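Local atomic coordinates of probable zinc protease PqqL (Escherichia coli, PDB entry 6OFT), a protein that probably acts as a periplasmic zinc-dependent endopeptidase of the M16 family, cleaving peptide bonds with one bound zinc ion. Residues S281-E293 and G349-R362. Sequence-based numbering, arbitrary orientation.
Sequences SMLVQLFNQRLQE and GFSAEELDDVKSTR
Arg290 and Glu354 form a side-on salt bridge: Arg290 NE gives to Glu354 OE1 at 3.0 Å and NH2 to OE2 at 2.8 Å; both oxygens lie close to the guanidinium plane and use their syn lone pairs. Arg290 NH2 also donates to Gly349 O (2.8 Å), on a lone pair in the carbonyl plane, while a water links Arg290 NH1 to that carbonyl. Glu354 OE2 takes the Ser351 N-H with its anti lone pair, and Glu354 N donates to Ser351 OG, a capping box that starts helix 352-371 and fixes the carboxylate for the arginine.

At the other end Arg362, its chain bent at chi3 (81°), brings NH1 and NH2 end-on to Ser281 OG; Arg362 NH1 also reaches Gln285 OE1 (2.8 Å), the amide lying nearly coplanar with the guanidinium. Met282 CG rests over one guanidinium face. A leucine in place of Arg362 would probably leave Ser281 OG and Gln285 OE1 without these donors and the amide freer to turn.

Apolar packing runs between the two polar ends. Beside Arg290, Leu286 CB sits over the Phe350 ring face, a CH-pi contact 3.7 Å from the centroid, and Leu286 CD2 meets Val358 CG2. Val358 fits as a knob among Met282, Gln285, Leu286 and Gln289; Met282 slots reciprocally among Leu355, Val358, Lys359 and Arg362. The axes of segments 281-293 and 352-362 run at 109° to each other, knobs-into-holes packing in the Peptidase M16 inactive domain of PqqL's first half, away from the predicted zinc site.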
ATOM      1  N   SER A 281      -6.010   7.316  12.639  1.00 23.18           N
ATOM      2  CA  SER A 281      -5.651   8.378  11.701  1.00 22.76           C
ATOM      3  C   SER A 281      -5.572   9.729  12.412  1.00 28.96           C
ATOM      4  O   SER A 281      -4.670  10.518  12.132  1.00 28.57           O
ATOM      5  CB  SER A 281      -6.677   8.442  10.572  1.00 25.92           C
ATOM      6  OG  SER A 281      -6.410   9.521   9.691  1.00 34.08           O
ATOM      7  N   MET A 282      -6.515   9.988  13.335  1.00 26.72           N
ATOM      8  CA  MET A 282      -6.541  11.232  14.094  1.00 27.29           C
ATOM      9  C   MET A 282      -5.442  11.297  15.125  1.00 31.54           C
ATOM     10  O   MET A 282      -4.848  12.358  15.257  1.00 32.98           O
ATOM     11  CB  MET A 282      -7.907  11.501  14.696  1.00 29.60           C
ATOM     12  CG  MET A 282      -8.809  12.151  13.680  1.00 33.27           C
ATOM     13  SD  MET A 282     -10.419  12.492  14.332  1.00 37.33           S
ATOM     14  CE  MET A 282     -11.263  12.831  12.844  1.00 34.03           C
ATOM     15  N   LEU A 283      -5.116  10.162  15.796  1.00 27.40           N
ATOM     16  CA  LEU A 283      -4.010  10.098  16.763  1.00 26.93           C
ATOM     17  C   LEU A 283      -2.697  10.441  16.070  1.00 31.45           C
ATOM     18  O   LEU A 283      -1.905  11.211  16.610  1.00 31.06           O
ATOM     19  CB  LEU A 283      -3.918   8.723  17.441  1.00 26.49           C
ATOM     20  CG  LEU A 283      -4.864   8.453  18.616  1.00 30.67           C
ATOM     21  CD1 LEU A 283      -4.704   7.048  19.111  1.00 30.25           C
ATOM     22  CD2 LEU A 283      -4.634   9.430  19.787  1.00 31.70           C
ATOM     23  N   VAL A 284      -2.508   9.906  14.843  1.00 29.59           N
ATOM     24  CA  VAL A 284      -1.350  10.116  13.965  1.00 29.58           C
ATOM     25  C   VAL A 284      -1.286  11.602  13.582  1.00 35.20           C
ATOM     26  O   VAL A 284      -0.248  12.241  13.793  1.00 36.59           O
ATOM     27  CB  VAL A 284      -1.410   9.142  12.735  1.00 32.93           C
ATOM     28  CG1 VAL A 284      -0.630   9.662  11.529  1.00 33.13           C
ATOM     29  CG2 VAL A 284      -0.951   7.738  13.114  1.00 31.83           C
ATOM     30  N   GLN A 285      -2.408  12.164  13.088  1.00 30.76           N
ATOM     31  CA  GLN A 285      -2.468  13.571  12.702  1.00 30.74           C
ATOM     32  C   GLN A 285      -2.217  14.527  13.874  1.00 33.82           C
ATOM     33  O   GLN A 285      -1.496  15.508  13.703  1.00 34.89           O
ATOM     34  CB  GLN A 285      -3.790  13.928  12.000  1.00 32.18           C
ATOM     35  CG  GLN A 285      -3.790  15.383  11.479  1.00 41.98           C
ATOM     36  CD  GLN A 285      -4.915  15.719  10.538  1.00 55.06           C
ATOM     37  OE1 GLN A 285      -5.640  14.844  10.054  1.00 43.74           O
ATOM     38  NE2 GLN A 285      -5.073  17.010  10.248  1.00 45.84           N
ATOM     39  N   LEU A 286      -2.805  14.246  15.048  1.00 28.39           N
ATOM     40  CA  LEU A 286      -2.645  15.095  16.229  1.00 27.26           C
ATOM     41  C   LEU A 286      -1.181  15.161  16.673  1.00 31.29           C
ATOM     42  O   LEU A 286      -0.692  16.247  16.989  1.00 31.39           O
ATOM     43  CB  LEU A 286      -3.568  14.629  17.357  1.00 26.70           C
ATOM     44  CG  LEU A 286      -5.057  14.988  17.220  1.00 30.03           C
ATOM     45  CD1 LEU A 286      -5.901  14.059  18.049  1.00 29.14           C
ATOM     46  CD2 LEU A 286      -5.329  16.429  17.629  1.00 32.95           C
ATOM     47  N   PHE A 287      -0.465  14.011  16.618  1.00 27.20           N
ATOM     48  CA  PHE A 287       0.961  13.933  16.933  1.00 27.17           C
ATOM     49  C   PHE A 287       1.728  14.861  15.972  1.00 32.25           C
ATOM     50  O   PHE A 287       2.518  15.684  16.422  1.00 30.98           O
ATOM     51  CB  PHE A 287       1.469  12.484  16.789  1.00 28.08           C
ATOM     52  CG  PHE A 287       2.932  12.327  17.131  1.00 29.22           C
ATOM     53  CD1 PHE A 287       3.920  12.558  16.172  1.00 31.39           C
ATOM     54  CD2 PHE A 287       3.326  11.952  18.410  1.00 30.36           C
ATOM     55  CE1 PHE A 287       5.271  12.404  16.486  1.00 32.05           C
ATOM     56  CE2 PHE A 287       4.682  11.810  18.726  1.00 32.70           C
ATOM     57  CZ  PHE A 287       5.641  12.035  17.760  1.00 30.97           C
ATOM     58  N   ASN A 288       1.474  14.711  14.650  1.00 32.06           N
ATOM     59  CA  ASN A 288       2.071  15.495  13.560  1.00 32.83           C
ATOM     60  C   ASN A 288       1.844  16.978  13.759  1.00 37.50           C
ATOM     61  O   ASN A 288       2.785  17.759  13.631  1.00 37.19           O
ATOM     62  CB  ASN A 288       1.511  15.043  12.193  1.00 30.50           C
ATOM     63  CG  ASN A 288       2.014  13.685  11.788  1.00 44.26           C
ATOM     64  OD1 ASN A 288       2.975  13.193  12.363  1.00 39.75           O
ATOM     65  ND2 ASN A 288       1.388  13.045  10.792  1.00 26.36           N
ATOM     66  N   GLN A 289       0.584  17.352  14.066  1.00 35.08           N
ATOM     67  CA  GLN A 289       0.127  18.719  14.329  1.00 35.72           C
ATOM     68  C   GLN A 289       0.945  19.320  15.476  1.00 40.20           C
ATOM     69  O   GLN A 289       1.604  20.335  15.263  1.00 40.67           O
ATOM     70  CB  GLN A 289      -1.396  18.727  14.624  1.00 37.11           C
ATOM     71  CG  GLN A 289      -1.995  20.087  14.993  1.00 56.76           C
ATOM     72  CD  GLN A 289      -3.509  20.085  14.974  1.00 75.50           C
ATOM     73  OE1 GLN A 289      -4.173  19.982  16.013  1.00 66.82           O
ATOM     74  NE2 GLN A 289      -4.091  20.222  13.788  1.00 70.25           N
ATOM     75  N   ARG A 290       0.984  18.649  16.651  1.00 36.14           N
ATOM     76  CA  ARG A 290       1.738  19.133  17.809  1.00 35.51           C
ATOM     77  C   ARG A 290       3.214  19.331  17.519  1.00 37.91           C
ATOM     78  O   ARG A 290       3.726  20.403  17.814  1.00 37.74           O
ATOM     79  CB  ARG A 290       1.531  18.266  19.056  1.00 35.21           C
ATOM     80  CG  ARG A 290       1.738  19.096  20.317  1.00 43.64           C
ATOM     81  CD  ARG A 290       1.502  18.315  21.570  1.00 42.15           C
ATOM     82  NE  ARG A 290       0.085  18.252  21.912  1.00 35.19           N
ATOM     83  CZ  ARG A 290      -0.385  17.567  22.943  1.00 44.45           C
ATOM     84  NH1 ARG A 290       0.442  16.906  23.741  1.00 33.19           N
ATOM     85  NH2 ARG A 290      -1.685  17.538  23.188  1.00 29.71           N
ATOM     86  N   LEU A 291       3.884  18.342  16.890  1.00 34.16           N
ATOM     87  CA  LEU A 291       5.301  18.457  16.538  1.00 33.96           C
ATOM     88  C   LEU A 291       5.577  19.643  15.602  1.00 38.12           C
ATOM     89  O   LEU A 291       6.532  20.390  15.840  1.00 38.52           O
ATOM     90  CB  LEU A 291       5.839  17.143  15.937  1.00 33.48           C
ATOM     91  CG  LEU A 291       7.360  17.068  15.714  1.00 38.52           C
ATOM     92  CD1 LEU A 291       8.135  17.134  17.033  1.00 39.02           C
ATOM     93  CD2 LEU A 291       7.733  15.812  14.964  1.00 40.48           C
ATOM     94  N   GLN A 292       4.740  19.819  14.557  1.00 34.58           N
ATOM     95  CA  GLN A 292       4.870  20.915  13.595  1.00 35.83           C
ATOM     96  C   GLN A 292       4.627  22.282  14.227  1.00 42.53           C
ATOM     97  O   GLN A 292       5.275  23.248  13.825  1.00 43.63           O
ATOM     98  CB  GLN A 292       3.962  20.715  12.374  1.00 36.95           C
ATOM     99  CG  GLN A 292       4.496  19.700  11.361  1.00 53.42           C
ATOM    100  CD  GLN A 292       5.879  20.041  10.838  1.00 75.12           C
ATOM    101  OE1 GLN A 292       6.859  19.330  11.101  1.00 68.00           O
ATOM    102  NE2 GLN A 292       5.991  21.139  10.094  1.00 70.48           N
ATOM    103  N   GLU A 293       3.716  22.356  15.222  1.00 39.71           N
ATOM    104  CA  GLU A 293       3.388  23.584  15.957  1.00 40.92           C
ATOM    105  C   GLU A 293       4.577  23.985  16.830  1.00 46.34           C
ATOM    106  O   GLU A 293       4.905  25.172  16.905  1.00 47.01           O
ATOM    107  CB  GLU A 293       2.140  23.380  16.837  1.00 42.31           C
ATOM    108  CG  GLU A 293       0.810  23.306  16.101  1.00 53.06           C
ATOM    109  CD  GLU A 293      -0.373  22.762  16.895  1.00 79.12           C
ATOM    110  OE1 GLU A 293      -0.162  21.969  17.842  1.00 76.94           O
ATOM    111  OE2 GLU A 293      -1.522  23.129  16.557  1.00 76.36           O
ATOM    112  N   GLY A 349      -2.914  13.906  27.159  1.00 29.94           N
ATOM    113  CA  GLY A 349      -3.635  13.619  25.925  1.00 29.10           C
ATOM    114  C   GLY A 349      -3.744  14.816  25.006  1.00 34.86           C
ATOM    115  O   GLY A 349      -2.818  15.630  24.917  1.00 35.34           O
ATOM    116  N   PHE A 350      -4.889  14.948  24.339  1.00 30.77           N
ATOM    117  CA  PHE A 350      -5.125  16.067  23.428  1.00 30.32           C
ATOM    118  C   PHE A 350      -6.253  16.921  23.937  1.00 33.22           C
ATOM    119  O   PHE A 350      -7.146  16.408  24.603  1.00 32.60           O
ATOM    120  CB  PHE A 350      -5.378  15.566  21.991  1.00 31.17           C
ATOM    121  CG  PHE A 350      -4.220  14.762  21.440  1.00 31.98           C
ATOM    122  CD1 PHE A 350      -3.074  15.395  20.967  1.00 34.83           C
ATOM    123  CD2 PHE A 350      -4.259  13.375  21.429  1.00 33.03           C
ATOM    124  CE1 PHE A 350      -1.991  14.654  20.489  1.00 35.12           C
ATOM    125  CE2 PHE A 350      -3.178  12.634  20.942  1.00 35.27           C
ATOM    126  CZ  PHE A 350      -2.061  13.279  20.457  1.00 33.78           C
ATOM    127  N   SER A 351      -6.206  18.231  23.666  1.00 30.90           N
ATOM    128  CA  SER A 351      -7.260  19.143  24.125  1.00 30.82           C
ATOM    129  C   SER A 351      -8.439  19.102  23.171  1.00 33.59           C
ATOM    130  O   SER A 351      -8.286  18.662  22.032  1.00 30.93           O
ATOM    131  CB  SER A 351      -6.731  20.570  24.229  1.00 33.54           C
ATOM    132  OG  SER A 351      -6.443  21.102  22.948  1.00 38.70           O
ATOM    133  N   ALA A 352      -9.602  19.596  23.628  1.00 32.32           N
ATOM    134  CA  ALA A 352     -10.821  19.702  22.829  1.00 33.06           C
ATOM    135  C   ALA A 352     -10.594  20.622  21.608  1.00 37.54           C
ATOM    136  O   ALA A 352     -11.108  20.323  20.539  1.00 36.67           O
ATOM    137  CB  ALA A 352     -11.965  20.226  23.688  1.00 34.56           C
ATOM    138  N   GLU A 353      -9.791  21.704  21.757  1.00 34.46           N
ATOM    139  CA  GLU A 353      -9.478  22.635  20.659  1.00 34.22           C
ATOM    140  C   GLU A 353      -8.616  21.973  19.600  1.00 35.30           C
ATOM    141  O   GLU A 353      -8.816  22.240  18.416  1.00 33.93           O
ATOM    142  CB  GLU A 353      -8.781  23.927  21.138  1.00 36.58           C
ATOM    143  CG  GLU A 353      -9.388  24.594  22.363  1.00 48.11           C
ATOM    144  CD  GLU A 353      -8.845  24.041  23.664  1.00 67.87           C
ATOM    145  OE1 GLU A 353      -7.655  24.289  23.964  1.00 76.76           O
ATOM    146  OE2 GLU A 353      -9.602  23.336  24.370  1.00 50.49           O
ATOM    147  N   GLU A 354      -7.639  21.139  20.023  1.00 31.08           N
ATOM    148  CA  GLU A 354      -6.728  20.424  19.134  1.00 30.06           C
ATOM    149  C   GLU A 354      -7.497  19.423  18.254  1.00 32.20           C
ATOM    150  O   GLU A 354      -7.236  19.336  17.051  1.00 31.74           O
ATOM    151  CB  GLU A 354      -5.682  19.671  19.951  1.00 31.33           C
ATOM    152  CG  GLU A 354      -4.427  20.445  20.308  1.00 38.83           C
ATOM    153  CD  GLU A 354      -3.425  19.557  21.018  1.00 44.39           C
ATOM    154  OE1 GLU A 354      -2.300  19.383  20.499  1.00 41.18           O
ATOM    155  OE2 GLU A 354      -3.783  19.005  22.083  1.00 30.68           O
ATOM    156  N   LEU A 355      -8.440  18.667  18.867  1.00 28.03           N
ATOM    157  CA  LEU A 355      -9.289  17.692  18.169  1.00 26.74           C
ATOM    158  C   LEU A 355     -10.288  18.411  17.247  1.00 28.07           C
ATOM    159  O   LEU A 355     -10.461  17.988  16.102  1.00 25.36           O
ATOM    160  CB  LEU A 355     -10.010  16.747  19.164  1.00 26.51           C
ATOM    161  CG  LEU A 355     -10.911  15.642  18.540  1.00 30.18           C
ATOM    162  CD1 LEU A 355     -10.128  14.750  17.531  1.00 28.35           C
ATOM    163  CD2 LEU A 355     -11.560  14.792  19.624  1.00 31.54           C
ATOM    164  N   ASP A 356     -10.909  19.509  17.734  1.00 27.20           N
ATOM    165  CA  ASP A 356     -11.839  20.342  16.959  1.00 29.13           C
ATOM    166  C   ASP A 356     -11.170  20.936  15.721  1.00 33.90           C
ATOM    167  O   ASP A 356     -11.815  21.023  14.682  1.00 33.27           O
ATOM    168  CB  ASP A 356     -12.459  21.467  17.813  1.00 32.88           C
ATOM    169  CG  ASP A 356     -13.589  21.055  18.742  1.00 50.19           C
ATOM    170  OD1 ASP A 356     -14.185  19.973  18.519  1.00 52.41           O
ATOM    171  OD2 ASP A 356     -13.882  21.817  19.688  1.00 58.18           O
ATOM    172  N   ASP A 357      -9.883  21.319  15.818  1.00 31.84           N
ATOM    173  CA  ASP A 357      -9.149  21.830  14.655  1.00 31.90           C
ATOM    174  C   ASP A 357      -8.834  20.717  13.635  1.00 33.45           C
ATOM    175  O   ASP A 357      -8.913  20.971  12.444  1.00 34.00           O
ATOM    176  CB  ASP A 357      -7.872  22.563  15.068  1.00 34.48           C
ATOM    177  CG  ASP A 357      -7.150  23.214  13.897  1.00 48.62           C
ATOM    178  OD1 ASP A 357      -7.723  24.152  13.287  1.00 50.35           O
ATOM    179  OD2 ASP A 357      -6.023  22.784  13.587  1.00 56.45           O
ATOM    180  N   VAL A 358      -8.486  19.506  14.086  1.00 28.52           N
ATOM    181  CA  VAL A 358      -8.211  18.374  13.183  1.00 27.78           C
ATOM    182  C   VAL A 358      -9.484  18.029  12.378  1.00 31.19           C
ATOM    183  O   VAL A 358      -9.425  17.980  11.153  1.00 31.11           O
ATOM    184  CB  VAL A 358      -7.559  17.169  13.913  1.00 31.18           C
ATOM    185  CG1 VAL A 358      -7.861  15.832  13.221  1.00 30.58           C
ATOM    186  CG2 VAL A 358      -6.055  17.374  14.017  1.00 31.17           C
ATOM    187  N   LYS A 359     -10.638  17.893  13.067  1.00 27.57           N
ATOM    188  CA  LYS A 359     -11.936  17.615  12.460  1.00 26.65           C
ATOM    189  C   LYS A 359     -12.364  18.692  11.439  1.00 32.24           C
ATOM    190  O   LYS A 359     -12.626  18.348  10.284  1.00 32.40           O
ATOM    191  CB  LYS A 359     -13.010  17.435  13.535  1.00 27.59           C
ATOM    192  CG  LYS A 359     -12.859  16.150  14.343  1.00 28.40           C
ATOM    193  CD  LYS A 359     -13.955  16.084  15.372  1.00 28.60           C
ATOM    194  CE  LYS A 359     -13.896  14.822  16.186  1.00 25.94           C
ATOM    195  NZ  LYS A 359     -15.023  14.783  17.149  1.00 30.70           N
ATOM    196  N   SER A 360     -12.415  19.975  11.852  1.00 29.16           N
ATOM    197  CA  SER A 360     -12.808  21.089  10.980  1.00 30.97           C
ATOM    198  C   SER A 360     -11.940  21.252   9.723  1.00 37.51           C
ATOM    199  O   SER A 360     -12.495  21.542   8.661  1.00 39.27           O
ATOM    200  CB  SER A 360     -12.884  22.404  11.753  1.00 35.07           C
ATOM    201  OG  SER A 360     -11.606  22.894  12.119  1.00 43.28           O
ATOM    202  N   THR A 361     -10.608  21.067   9.828  1.00 34.41           N
ATOM    203  CA  THR A 361      -9.703  21.197   8.668  1.00 35.18           C
ATOM    204  C   THR A 361      -9.822  20.010   7.703  1.00 39.10           C
ATOM    205  O   THR A 361      -9.643  20.182   6.492  1.00 38.60           O
ATOM    206  CB  THR A 361      -8.246  21.431   9.092  1.00 45.11           C
ATOM    207  OG1 THR A 361      -7.821  20.357   9.930  1.00 47.01           O
ATOM    208  CG2 THR A 361      -8.043  22.769   9.774  1.00 43.11           C
ATOM    209  N   ARG A 362     -10.117  18.807   8.245  1.00 34.64           N
ATOM    210  CA  ARG A 362     -10.333  17.593   7.458  1.00 33.45           C
ATOM    211  C   ARG A 362     -11.678  17.690   6.747  1.00 34.95           C
ATOM    212  O   ARG A 362     -11.744  17.395   5.559  1.00 34.45           O
ATOM    213  CB  ARG A 362     -10.251  16.330   8.332  1.00 32.15           C
ATOM    214  CG  ARG A 362      -8.838  15.849   8.578  1.00 37.74           C
ATOM    215  CD  ARG A 362      -8.774  14.904   9.754  1.00 44.52           C
ATOM    216  NE  ARG A 362      -9.169  13.550   9.385  1.00 51.60           N
ATOM    217  CZ  ARG A 362      -8.419  12.466   9.547  1.00 54.36           C
ATOM    218  NH1 ARG A 362      -7.209  12.558  10.094  1.00 38.08           N
ATOM    219  NH2 ARG A 362      -8.873  11.282   9.175  1.00 35.83           N
TER
HETATM  220  O   HOH W   1      -0.531  16.188  26.236  1.00 36.89           O